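Local coordinates for protein 1-Cys peroxiredoxin (Vibrio vulnificus MO6-24/O, PDB 5K2I) that probably reduces hydrogen peroxide and other peroxides as a 1-Cys peroxiredoxin of the thioredoxin superfamily, and is implicated in nitric oxide scavenging, at residues L110-A115 with R121-A126; V36-P41 with P54-L59; Q62-G67 with A91-M96; T7-T12 with T105-L110. All coordinates share one frame; numbering follows the deposited sequence. Where two conformers were deposited one is given.

Contact 1: residues L110-A115 with R121-A126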
loop_
_atom_site.group_PDB
_atom_site.type_symbol
_atom_site.label_atom_id
_atom_site.label_comp_id
_atom_site.label_asym_id
_atom_site.label_seq_id
_atom_site.Cartn_x
_atom_site.Cartn_y
_atom_site.Cartn_z
ATOM N N LEU A 110 8.955 -15.724 1.582
ATOM C CA LEU A 110 8.406 -14.402 1.280
ATOM C C LEU A 110 6.930 -14.465 0.863
ATOM O O LEU A 110 6.421 -13.571 0.191
ATOM C CB LEU A 110 9.262 -13.722 0.206
ATOM C CG LEU A 110 10.608 -13.223 0.747
ATOM C CD1 LEU A 110 11.550 -12.818 -0.367
ATOM C CD2 LEU A 110 10.361 -12.057 1.684
ATOM N N GLU A 111 6.229 -15.508 1.283
ATOM C CA GLU A 111 4.796 -15.611 1.039
ATOM C C GLU A 111 4.013 -14.704 1.985
ATOM O O GLU A 111 4.535 -14.237 3.012
ATOM C CB GLU A 111 4.319 -17.061 1.193
ATOM C CG GLU A 111 4.229 -17.572 2.645
ATOM C CD GLU A 111 5.536 -18.151 3.193
ATOM O OE1 GLU A 111 6.637 -17.845 2.685
ATOM O OE2 GLU A 111 5.457 -18.943 4.155
ATOM N N MET A 112 2.757 -14.464 1.628
ATOM C CA MET A 112 1.819 -13.797 2.519
ATOM C C MET A 112 0.403 -14.221 2.165
ATOM O O MET A 112 0.090 -14.489 1.009
ATOM C CB MET A 112 1.959 -12.285 2.433
ATOM C CG MET A 112 1.471 -11.720 1.142
ATOM S SD MET A 112 1.498 -9.923 1.169
ATOM C CE MET A 112 0.966 -9.653 -0.506
ATOM N N ASP A 113 -0.449 -14.285 3.178
ATOM C CA ASP A 113 -1.828 -14.707 2.998
ATOM C C ASP A 113 -2.693 -13.507 2.634
ATOM O O ASP A 113 -2.722 -12.527 3.376
ATOM C CB ASP A 113 -2.331 -15.371 4.282
ATOM C CG ASP A 113 -3.640 -16.109 4.098
ATOM O OD1 ASP A 113 -4.206 -16.096 2.987
ATOM O OD2 ASP A 113 -4.101 -16.719 5.088
ATOM N N THR A 114 -3.380 -13.569 1.492
ATOM C CA THR A 114 -4.327 -12.516 1.115
ATOM C C THR A 114 -5.765 -12.937 1.385
ATOM O O THR A 114 -6.706 -12.233 1.007
ATOM C CB THR A 114 -4.197 -12.115 -0.362
ATOM O OG1 THR A 114 -4.714 -13.156 -1.203
ATOM C CG2 THR A 114 -2.744 -11.845 -0.713
ATOM N N ALA A 115 -5.928 -14.076 2.048
ATOM C CA ALA A 115 -7.244 -14.591 2.419
ATOM C C ALA A 115 -8.165 -14.675 1.208
ATOM O O ALA A 115 -7.791 -15.225 0.177
ATOM C CB ALA A 115 -7.867 -13.721 3.512
ATOM N N ARG A 121 -0.104 -15.545 -1.647
ATOM C CA ARG A 121 0.586 -14.822 -2.718
ATOM C C ARG A 121 1.990 -14.440 -2.261
ATOM O O ARG A 121 2.408 -14.796 -1.158
ATOM C CB ARG A 121 -0.205 -13.566 -3.101
ATOM C CG ARG A 121 -1.622 -13.846 -3.592
ATOM C CD ARG A 121 -1.596 -14.622 -4.908
ATOM N NE ARG A 121 -2.928 -14.762 -5.502
ATOM C CZ ARG A 121 -3.417 -13.983 -6.470
ATOM N NH1 ARG A 121 -2.692 -12.981 -6.957
ATOM N NH2 ARG A 121 -4.636 -14.219 -6.964
ATOM N N SER A 122 2.709 -13.687 -3.086
ATOM C CA SER A 122 4.032 -13.205 -2.722
ATOM C C SER A 122 3.969 -11.819 -2.105
ATOM O O SER A 122 3.143 -10.993 -2.496
ATOM C CB SER A 122 4.937 -13.144 -3.952
ATOM O OG SER A 122 6.253 -12.753 -3.597
ATOM N N GLN A 123 4.860 -11.560 -1.158
ATOM C CA GLN A 123 5.169 -10.191 -0.751
ATOM C C GLN A 123 5.832 -9.469 -1.915
ATOM O O GLN A 123 6.384 -10.116 -2.819
ATOM C CB GLN A 123 6.089 -10.184 0.469
ATOM C CG GLN A 123 5.435 -10.772 1.720
ATOM C CD GLN A 123 6.432 -10.944 2.862
ATOM O OE1 GLN A 123 6.538 -12.025 3.459
ATOM N NE2 GLN A 123 7.166 -9.887 3.164
ATOM N N ARG A 124 5.827 -8.141 -1.859
ATOM C CA ARG A 124 6.599 -7.326 -2.793
ATOM C C ARG A 124 8.060 -7.297 -2.386
ATOM O O ARG A 124 8.377 -6.991 -1.244
ATOM C CB ARG A 124 6.057 -5.896 -2.834
ATOM C CG ARG A 124 4.653 -5.803 -3.379
ATOM C CD ARG A 124 4.183 -4.353 -3.487
ATOM N NE ARG A 124 2.790 -4.288 -3.918
ATOM C CZ ARG A 124 1.759 -4.349 -3.082
ATOM N NH1 ARG A 124 1.967 -4.472 -1.779
ATOM N NH2 ARG A 124 0.516 -4.298 -3.547
ATOM N N TYR A 125 8.950 -7.627 -3.319
ATOM C CA TYR A 125 10.373 -7.530 -3.075
ATOM C C TYR A 125 11.107 -7.373 -4.399
ATOM O O TYR A 125 10.543 -7.627 -5.474
ATOM C CB TYR A 125 10.900 -8.768 -2.307
ATOM C CG TYR A 125 10.800 -10.078 -3.087
ATOM C CD1 TYR A 125 11.730 -10.398 -4.070
ATOM C CD2 TYR A 125 9.761 -10.974 -2.857
ATOM C CE1 TYR A 125 11.632 -11.572 -4.799
ATOM C CE2 TYR A 125 9.662 -12.162 -3.574
ATOM C CZ TYR A 125 10.596 -12.443 -4.550
ATOM O OH TYR A 125 10.480 -13.610 -5.274
ATOM N N ALA A 126 12.374 -7.005 -4.319
ATOM C CA ALA A 126 13.225 -6.991 -5.497
ATOM C C ALA A 126 14.607 -7.461 -5.108
ATOM O O ALA A 126 15.077 -7.201 -3.990
ATOM C CB ALA A 126 13.277 -5.604 -6.125
#
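M112 and R121 form the hydrogen-bonded antiparallel pair of a beta hairpin, in which strand 120-130 of the thioredoxin-like sheet runs back along strand 111-113. M112 N gives to R121 O at 2.8 Å, and R121 N returns a straighter bond to M112 O at 2.9 Å (174° at the hydrogen). One pair on, the side chains of E111 and S122 diverge. A third backbone bond, Q123 N to L110 O at 2.9 Å, closes the register.

The tight end lies beyond it. L110 lays CD1 over one face of the Y125 ring, 3.9 Å from the centroid and 23° off the ring normal, a CH-pi contact displaced toward the rim; F104 and L108 of helix 103-108 and V139 also pack on Y125.

The solvent side is looser. E111 points away from strand 120-130, and exposed D113 turns its carboxylate to A115 N in an Asx turn. T114, by contrast, is buried: OG1 is bonded to G119 O, and it meets R121 chiefly through CG2, 3.7 Å from R121 CG, while R121 NH1 bonds to P41 O.

M112 CG sits between its backbone N and carbonyl carbon (chi1 70°), and the extended chain carries the methyl CE to 3.2 Å from S122 O, a buried carbonyl oxygen with no hydrogen-bond partner.

Contact 2: residues V36-P41 with P54-L59; sequences VLFAVP and PGYIVL
Y56 and F38 lie flat against each other and account for most of the 166 Å² buried here, Y56 giving 84 Å² and F38 59 Å². Their planes differ by 6° and their centroids are 4.1 Å apart, the geometry of an offset stack. The displacement is uneven: Y56 CD2 stands over the centre of the F38 ring, 3.4 Å above its plane, whereas F38 CD1 meets the Y56 face nearer the rim. The two side chains come from facing backbones and slide past each other in opposite directions, which brings F38 CE1 to 3.5 Å from Y56 CG at the root of the tyrosine ring. A chi1 of 64° swings the F38 ring out toward the helix, and chi2 near -85° sets its plane against the tyrosine.

V36, two residues back on the same face of the strand, adds 23 Å². Its methyl CG1 approaches Y56 CE1 obliquely at 3.7 Å. No hydrogen bond crosses the contact, so apolar and aromatic packing alone joins the two segments.

The stack ties strand 34-40 to helix 53-65, the first strand and the helix of a beta-alpha-beta crossover in a thioredoxin-like fold. Strand 70-75 completes that unit and pairs in parallel with 34-40; on the other edge runs antiparallel strand 120-130, whose A126 touches Y56, while A150 and I153 of helix 150-156 pack on the tyrosine as well.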
loop_
_atom_site.group_PDB
_atom_site.type_symbol
_atom_site.label_atom_id
_atom_site.label_comp_id
_atom_site.label_asym_id
_atom_site.label_seq_id
_atom_site.Cartn_x
_atom_site.Cartn_y
_atom_site.Cartn_z
ATOM N N VAL A 36 17.964 -8.962 -12.327
ATOM C CA VAL A 36 17.073 -8.241 -11.435
ATOM C C VAL A 36 15.734 -8.966 -11.446
ATOM O O VAL A 36 15.160 -9.186 -12.505
ATOM C CB VAL A 36 16.907 -6.775 -11.852
ATOM C CG1 VAL A 36 15.745 -6.133 -11.091
ATOM C CG2 VAL A 36 18.205 -6.027 -11.614
ATOM N N LEU A 37 15.280 -9.398 -10.271
ATOM C CA LEU A 37 14.004 -10.092 -10.120
ATOM C C LEU A 37 13.128 -9.307 -9.176
ATOM O O LEU A 37 13.576 -8.937 -8.090
ATOM C CB LEU A 37 14.228 -11.500 -9.576
ATOM C CG LEU A 37 13.015 -12.382 -9.275
ATOM C CD1 LEU A 37 12.335 -12.766 -10.566
ATOM C CD2 LEU A 37 13.435 -13.622 -8.495
ATOM N N PHE A 38 11.888 -9.042 -9.566
ATOM C CA PHE A 38 10.977 -8.364 -8.648
ATOM C C PHE A 38 9.646 -9.094 -8.610
ATOM O O PHE A 38 9.214 -9.697 -9.601
ATOM C CB PHE A 38 10.784 -6.871 -9.022
ATOM C CG PHE A 38 10.122 -6.651 -10.351
ATOM C CD1 PHE A 38 10.874 -6.647 -11.510
ATOM C CD2 PHE A 38 8.753 -6.471 -10.437
ATOM C CE1 PHE A 38 10.274 -6.456 -12.742
ATOM C CE2 PHE A 38 8.143 -6.283 -11.660
ATOM C CZ PHE A 38 8.903 -6.276 -12.813
ATOM N N ALA A 39 9.020 -9.057 -7.437
ATOM C CA ALA A 39 7.774 -9.767 -7.199
ATOM C C ALA A 39 6.642 -8.832 -6.820
ATOM O O ALA A 39 6.867 -7.766 -6.229
ATOM C CB ALA A 39 7.967 -10.803 -6.095
ATOM N N VAL A 40 5.428 -9.273 -7.139
ATOM C CA VAL A 40 4.195 -8.581 -6.790
ATOM C C VAL A 40 3.220 -9.593 -6.210
ATOM O O VAL A 40 3.411 -10.799 -6.377
ATOM C CB VAL A 40 3.557 -7.885 -8.019
ATOM C CG1 VAL A 40 4.472 -6.773 -8.526
ATOM C CG2 VAL A 40 3.226 -8.911 -9.123
ATOM N N PRO A 41 2.175 -9.112 -5.518
ATOM C CA PRO A 41 1.188 -10.045 -4.976
ATOM C C PRO A 41 0.298 -10.643 -6.047
ATOM O O PRO A 41 -0.339 -11.678 -5.815
ATOM C CB PRO A 41 0.352 -9.176 -4.032
ATOM C CG PRO A 41 1.210 -7.974 -3.745
ATOM C CD PRO A 41 1.959 -7.739 -5.022
ATOM N N PRO A 54 5.708 -1.157 -14.432
ATOM C CA PRO A 54 5.997 0.118 -15.108
ATOM C C PRO A 54 7.360 0.694 -14.754
ATOM O O PRO A 54 8.061 1.193 -15.636
ATOM C CB PRO A 54 4.879 1.040 -14.608
ATOM C CG PRO A 54 3.777 0.129 -14.255
ATOM C CD PRO A 54 4.428 -1.097 -13.697
ATOM N N GLY A 55 7.737 0.606 -13.480
ATOM C CA GLY A 55 9.015 1.114 -13.016
ATOM C C GLY A 55 10.213 0.420 -13.633
ATOM O O GLY A 55 11.209 1.065 -13.979
ATOM N N TYR A 56 10.127 -0.896 -13.782
ATOM C CA TYR A 56 11.233 -1.640 -14.369
ATOM C C TYR A 56 11.245 -1.512 -15.882
ATOM O O TYR A 56 12.309 -1.550 -16.488
ATOM C CB TYR A 56 11.194 -3.117 -13.914
ATOM C CG TYR A 56 11.588 -3.214 -12.457
ATOM C CD1 TYR A 56 12.925 -3.296 -12.077
ATOM C CD2 TYR A 56 10.629 -3.146 -11.455
ATOM C CE1 TYR A 56 13.289 -3.327 -10.741
ATOM C CE2 TYR A 56 10.995 -3.180 -10.103
ATOM C CZ TYR A 56 12.322 -3.288 -9.768
ATOM O OH TYR A 56 12.706 -3.317 -8.452
ATOM N N ILE A 57 10.073 -1.299 -16.482
ATOM C CA ILE A 57 10.003 -1.038 -17.918
ATOM C C ILE A 57 10.761 0.236 -18.258
ATOM O O ILE A 57 11.619 0.249 -19.154
ATOM C CB ILE A 57 8.542 -0.935 -18.397
ATOM C CG1 ILE A 57 7.920 -2.329 -18.464
ATOM C CG2 ILE A 57 8.470 -0.289 -19.769
ATOM C CD1 ILE A 57 6.410 -2.320 -18.720
ATOM N N VAL A 58 10.483 1.315 -17.535
ATOM C CA VAL A 58 11.113 2.573 -17.903
ATOM C C VAL A 58 12.571 2.632 -17.456
ATOM O O VAL A 58 13.356 3.364 -18.043
ATOM C CB VAL A 58 10.339 3.803 -17.350
ATOM C CG1 VAL A 58 8.952 3.890 -17.990
ATOM C CG2 VAL A 58 10.243 3.765 -15.828
ATOM N N LEU A 59 12.952 1.852 -16.443
ATOM C CA LEU A 59 14.358 1.839 -16.010
ATOM C C LEU A 59 15.189 0.736 -16.674
ATOM O O LEU A 59 16.376 0.616 -16.387
ATOM C CB LEU A 59 14.472 1.681 -14.489
ATOM C CG LEU A 59 14.344 2.920 -13.600
ATOM C CD1 LEU A 59 14.948 2.659 -12.218
ATOM C CD2 LEU A 59 14.971 4.139 -14.244
#

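Contact 3: residues Q62-G67 with A91-M96; sequences QLKAKG and AEEILM
K64 reaches out to E93 as a nearly straight rod, and the glutamate folds to meet it. Beyond CG the lysine chain is extended through every torsion, so NZ is carried well clear of its helix; E93 bends at chi2 (-70°), and the two side chains approach at a slant. NZ gives to OE1 at 3.0 Å in a salt bridge, arriving from above the carboxylate, 45° out of its plane. The aliphatic end of the lysine is less close, CE standing 3.9 Å from OE1. This is a long reach for one pair: the CA atoms of K64 and E93 are 10.1 Å apart, and each residue buries just 42 Å².

A water adds a second, looser link. It donates to E93 O at 2.6 Å and accepts a weak bond from K64 NZ at 3.4 Å, so the same residue is approached through its backbone as well as its carboxylate.

The bridge links the end of a helix to a beta turn on the surface of the thioredoxin-like domain. Helix 53-65 ends just past K64 in a Schellman motif, with G67 at positive phi, G67 N bonded to K64 O at 3.1 Å and V68 N to L63 O. On the other side a type I turn from A91 to I94, closed by I94 N to A91 O, leads into strand 95-98. Directly after E93, buried I94 packs on L53, Y56 and I57 of helix 53-65.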
loop_
_atom_site.group_PDB
_atom_site.type_symbol
_atom_site.label_atom_id
_atom_site.label_comp_id
_atom_site.label_asym_id
_atom_site.label_seq_id
_atom_site.Cartn_x
_atom_site.Cartn_y
_atom_site.Cartn_z
ATOM N N GLN A 62 18.556 1.744 -18.301
ATOM C CA GLN A 62 19.560 2.175 -17.336
ATOM C C GLN A 62 20.097 0.983 -16.556
ATOM O O GLN A 62 21.282 0.934 -16.234
ATOM C CB GLN A 62 18.981 3.217 -16.386
ATOM C CG GLN A 62 18.868 4.599 -16.999
ATOM C CD GLN A 62 18.022 5.524 -16.162
ATOM O OE1 GLN A 62 18.512 6.170 -15.236
ATOM N NE2 GLN A 62 16.738 5.596 -16.486
ATOM N N LEU A 63 19.221 0.026 -16.259
ATOM C CA LEU A 63 19.637 -1.181 -15.546
ATOM C C LEU A 63 20.605 -2.009 -16.389
ATOM O O LEU A 63 21.644 -2.454 -15.899
ATOM C CB LEU A 63 18.415 -2.016 -15.148
ATOM C CG LEU A 63 17.552 -1.422 -14.032
ATOM C CD1 LEU A 63 16.211 -2.121 -13.980
ATOM C CD2 LEU A 63 18.247 -1.472 -12.660
ATOM N N LYS A 64 20.278 -2.199 -17.661
ATOM C CA LYS A 64 21.151 -2.958 -18.553
ATOM C C LYS A 64 22.486 -2.242 -18.778
ATOM O O LYS A 64 23.533 -2.889 -18.911
ATOM C CB LYS A 64 20.431 -3.246 -19.867
ATOM C CG LYS A 64 19.214 -4.134 -19.629
ATOM C CD LYS A 64 18.594 -4.706 -20.889
ATOM C CE LYS A 64 17.774 -5.941 -20.535
ATOM N NZ LYS A 64 17.091 -6.542 -21.713
ATOM N N ALA A 65 22.462 -0.911 -18.776
ATOM C CA ALA A 65 23.690 -0.125 -18.900
ATOM C C ALA A 65 24.632 -0.328 -17.718
ATOM O O ALA A 65 25.844 -0.132 -17.845
ATOM C CB ALA A 65 23.356 1.352 -19.049
ATOM N N LYS A 66 24.085 -0.710 -16.569
ATOM C CA LYS A 66 24.899 -0.943 -15.382
ATOM C C LYS A 66 25.190 -2.430 -15.178
ATOM O O LYS A 66 25.587 -2.848 -14.089
ATOM C CB LYS A 66 24.229 -0.361 -14.140
ATOM C CG LYS A 66 24.075 1.150 -14.169
ATOM C CD LYS A 66 25.415 1.853 -14.042
ATOM C CE LYS A 66 25.234 3.365 -13.920
ATOM N NZ LYS A 66 26.519 4.063 -13.619
ATOM N N GLY A 67 24.967 -3.222 -16.221
ATOM C CA GLY A 67 25.432 -4.599 -16.241
ATOM C C GLY A 67 24.389 -5.674 -16.007
ATOM O O GLY A 67 24.738 -6.851 -15.909
ATOM N N ALA A 91 5.508 -5.264 -21.833
ATOM C CA ALA A 91 6.724 -5.524 -21.062
ATOM C C ALA A 91 7.755 -6.237 -21.919
ATOM O O ALA A 91 8.253 -7.295 -21.552
ATOM C CB ALA A 91 6.401 -6.353 -19.830
ATOM N N GLU A 92 8.047 -5.639 -23.071
ATOM C CA GLU A 92 9.031 -6.114 -24.037
ATOM C C GLU A 92 10.302 -6.664 -23.390
ATOM O O GLU A 92 10.716 -7.793 -23.651
ATOM C CB GLU A 92 9.411 -4.957 -24.965
ATOM C CG GLU A 92 8.254 -4.007 -25.277
ATOM C CD GLU A 92 8.688 -2.799 -26.091
ATOM O OE1 GLU A 92 9.663 -2.910 -26.866
ATOM O OE2 GLU A 92 8.053 -1.730 -25.943
ATOM N N GLU A 93 10.895 -5.845 -22.531
ATOM C CA GLU A 93 12.242 -6.068 -22.026
ATOM C C GLU A 93 12.276 -6.923 -20.763
ATOM O O GLU A 93 13.328 -7.076 -20.147
ATOM C CB GLU A 93 12.915 -4.720 -21.745
ATOM C CG GLU A 93 13.213 -3.904 -22.986
ATOM C CD GLU A 93 14.321 -4.513 -23.816
ATOM O OE1 GLU A 93 15.477 -4.528 -23.338
ATOM O OE2 GLU A 93 14.037 -4.978 -24.941
ATOM N N ILE A 94 11.133 -7.480 -20.378
ATOM C CA ILE A 94 11.037 -8.130 -19.074
ATOM C C ILE A 94 10.481 -9.549 -19.169
ATOM O O ILE A 94 9.465 -9.806 -19.811
ATOM C CB ILE A 94 10.186 -7.280 -18.116
ATOM C CG1 ILE A 94 10.899 -5.938 -17.869
ATOM C CG2 ILE A 94 9.938 -8.014 -16.792
ATOM C CD1 ILE A 94 10.079 -4.922 -17.163
ATOM N N LEU A 95 11.183 -10.480 -18.535
ATOM C CA LEU A 95 10.815 -11.881 -18.586
ATOM C C LEU A 95 9.729 -12.155 -17.556
ATOM O O LEU A 95 9.937 -11.936 -16.364
ATOM C CB LEU A 95 12.043 -12.757 -18.329
ATOM C CG LEU A 95 11.801 -14.261 -18.324
ATOM C CD1 LEU A 95 11.206 -14.735 -19.645
ATOM C CD2 LEU A 95 13.112 -14.971 -18.022
ATOM N N MET A 96 8.573 -12.615 -18.013
ATOM C CA MET A 96 7.461 -12.900 -17.114
ATOM C C MET A 96 7.497 -14.348 -16.615
ATOM O O MET A 96 7.427 -15.294 -17.417
ATOM C CB MET A 96 6.127 -12.607 -17.817
ATOM C CG MET A 96 6.104 -11.275 -18.570
ATOM S SD MET A 96 6.335 -9.822 -17.495
ATOM C CE MET A 96 4.894 -10.019 -16.468
HETATM O O HOH W 1 15.343 -8.529 -19.516
#

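Contact 4: residues T7-T12 with T105-L110; sequences TLPNAT and TKALGL
P9 sets its ring against the last turn of helix 103-108, where CG lies 3.6 Å from the methyl CB of A107. Ring atom CB is equally near that methyl, so the alanine faces one side of the pyrrolidine rather than a single carbon. The next ring atom serves a second partner: P9 CD comes to 3.5 Å from L108 CD2, the leucine crossing the proline at about a right angle. L108 CD2 also meets L8 CD2, more distantly at 4.1 Å. With CG beside its backbone N (chi1 -66°) and the chain extended, L108 swings this methyl toward the loop although its CB leaves the backbone alongside the loop, not at it. There is no hydrogen bond between the segments; the junction is small and apolar, 150 Å² in all.

Hydrogen bonds set the second shell. G109 has positive phi and closes the helix in a Schellman motif, G109 N reaching K106 O at 3.0 Å and L110 N reaching T105 O at 3.1 Å, which fixes the turn that presents A107 and L108. At the helix's earlier side T105 OG1 is bonded to D99 OD2. In the loop, N10 centres an inverse gamma turn that bends the chain directly after P9.

Further out, segment 7-12 bonds through L8 to G132 and through A11 to V26 as it enters strand 12-17. L8 packs on helix 26-29 and on V134 of strand 133-139, whereas I2 touches both P9 and L108, so the contact joins the N-terminal loop to the helix beside the central sheet.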
loop_
_atom_site.group_PDB
_atom_site.type_symbol
_atom_site.label_atom_id
_atom_site.label_comp_id
_atom_site.label_asym_id
_atom_site.label_seq_id
_atom_site.Cartn_x
_atom_site.Cartn_y
_atom_site.Cartn_z
ATOM N N THR A 7 22.484 -18.950 -2.261
ATOM C CA THR A 7 21.981 -19.313 -3.567
ATOM C C THR A 7 20.449 -19.389 -3.509
ATOM O O THR A 7 19.890 -19.817 -2.497
ATOM C CB THR A 7 22.604 -20.651 -4.003
ATOM O OG1 THR A 7 24.035 -20.522 -4.001
ATOM C CG2 THR A 7 22.133 -21.067 -5.374
ATOM N N LEU A 8 19.770 -18.976 -4.578
ATOM C CA LEU A 8 18.329 -19.147 -4.664
ATOM C C LEU A 8 17.939 -20.597 -4.414
ATOM O O LEU A 8 18.718 -21.512 -4.729
ATOM C CB LEU A 8 17.812 -18.745 -6.045
ATOM C CG LEU A 8 17.760 -17.275 -6.412
ATOM C CD1 LEU A 8 17.395 -17.149 -7.900
ATOM C CD2 LEU A 8 16.756 -16.548 -5.543
ATOM N N PRO A 9 16.720 -20.824 -3.905
ATOM C CA PRO A 9 16.211 -22.196 -3.856
ATOM C C PRO A 9 16.344 -22.859 -5.222
ATOM O O PRO A 9 16.104 -22.218 -6.244
ATOM C CB PRO A 9 14.735 -22.021 -3.485
ATOM C CG PRO A 9 14.647 -20.681 -2.843
ATOM C CD PRO A 9 15.736 -19.841 -3.428
ATOM N N ASN A 10 16.746 -24.122 -5.236
ATOM C CA ASN A 10 16.876 -24.857 -6.481
ATOM C C ASN A 10 15.502 -25.304 -6.928
ATOM O O ASN A 10 15.119 -26.459 -6.745
ATOM C CB ASN A 10 17.819 -26.039 -6.291
ATOM C CG ASN A 10 17.997 -26.849 -7.541
ATOM O OD1 ASN A 10 17.809 -26.362 -8.656
ATOM N ND2 ASN A 10 18.391 -28.109 -7.366
ATOM N N ALA A 11 14.745 -24.347 -7.460
ATOM C CA ALA A 11 13.340 -24.534 -7.796
ATOM C C ALA A 11 13.096 -24.094 -9.226
ATOM O O ALA A 11 14.024 -23.660 -9.911
ATOM C CB ALA A 11 12.461 -23.740 -6.826
ATOM N N THR A 12 11.854 -24.214 -9.682
ATOM C CA THR A 12 11.515 -23.793 -11.037
ATOM C C THR A 12 10.488 -22.673 -11.048
ATOM O O THR A 12 9.751 -22.467 -10.083
ATOM C CB THR A 12 10.970 -24.956 -11.893
ATOM O OG1 THR A 12 9.700 -25.396 -11.385
ATOM C CG2 THR A 12 11.956 -26.116 -11.878
ATOM N N THR A 105 8.057 -19.032 -3.921
ATOM C CA THR A 105 7.831 -17.963 -2.956
ATOM C C THR A 105 7.935 -18.476 -1.528
ATOM O O THR A 105 8.559 -17.833 -0.671
ATOM C CB THR A 105 6.458 -17.317 -3.213
ATOM O OG1 THR A 105 6.434 -16.790 -4.547
ATOM C CG2 THR A 105 6.171 -16.209 -2.236
ATOM N N LYS A 106 7.367 -19.654 -1.281
ATOM C CA LYS A 106 7.464 -20.244 0.044
ATOM C C LYS A 106 8.896 -20.661 0.362
ATOM O O LYS A 106 9.333 -20.526 1.500
ATOM C CB LYS A 106 6.528 -21.433 0.176
ATOM C CG LYS A 106 5.068 -21.039 0.232
ATOM C CD LYS A 106 4.186 -22.238 0.540
ATOM C CE LYS A 106 4.108 -23.170 -0.633
ATOM N NZ LYS A 106 3.192 -24.325 -0.344
ATOM N N ALA A 107 9.627 -21.144 -0.636
ATOM C CA ALA A 107 11.035 -21.526 -0.441
ATOM C C ALA A 107 11.903 -20.323 -0.060
ATOM O O ALA A 107 12.922 -20.471 0.594
ATOM C CB ALA A 107 11.575 -22.187 -1.687
ATOM N N LEU A 108 11.489 -19.128 -0.477
ATOM C CA LEU A 108 12.185 -17.899 -0.122
ATOM C C LEU A 108 11.780 -17.376 1.246
ATOM O O LEU A 108 12.426 -16.487 1.792
ATOM C CB LEU A 108 11.887 -16.803 -1.147
ATOM C CG LEU A 108 12.392 -16.972 -2.568
ATOM C CD1 LEU A 108 11.843 -15.853 -3.420
ATOM C CD2 LEU A 108 13.897 -16.947 -2.597
ATOM N N GLY A 109 10.652 -17.871 1.753
ATOM C CA GLY A 109 10.083 -17.349 2.981
ATOM C C GLY A 109 9.431 -15.995 2.797
ATOM O O GLY A 109 9.331 -15.209 3.748
ATOM N N LEU A 110 8.955 -15.724 1.582
ATOM C CA LEU A 110 8.406 -14.402 1.280
ATOM C C LEU A 110 6.930 -14.465 0.863
ATOM O O LEU A 110 6.421 -13.571 0.191
ATOM C CB LEU A 110 9.262 -13.722 0.206
ATOM C CG LEU A 110 10.608 -13.223 0.747
ATOM C CD1 LEU A 110 11.550 -12.818 -0.367
ATOM C CD2 LEU A 110 10.361 -12.057 1.684
#

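Contacts 1 and 2 meet on neighbouring strands of one sheet, their centres 15 Å apart: Y125 O lies 2.9 Å from A39 N, a probable hydrogen bond. Contact 4 shares L110 with contact 1, and E111 N packs 3.6 Å from T105 CG2. Contacts 2 and 3 use the same helix, with Y56 CD1 4.0 Å from L63 CD1; contacts 1 and 3, 23 Å apart between centres, lie on opposite sides of the chain's centre. The active site probably lies nearest contacts 1 and 2: P41 opens the peroxiredoxin P-x-x-x-T-x-x-C signature, and R124 bonds to P46 and T47 within it, consistent with the family's conserved active-site arginine.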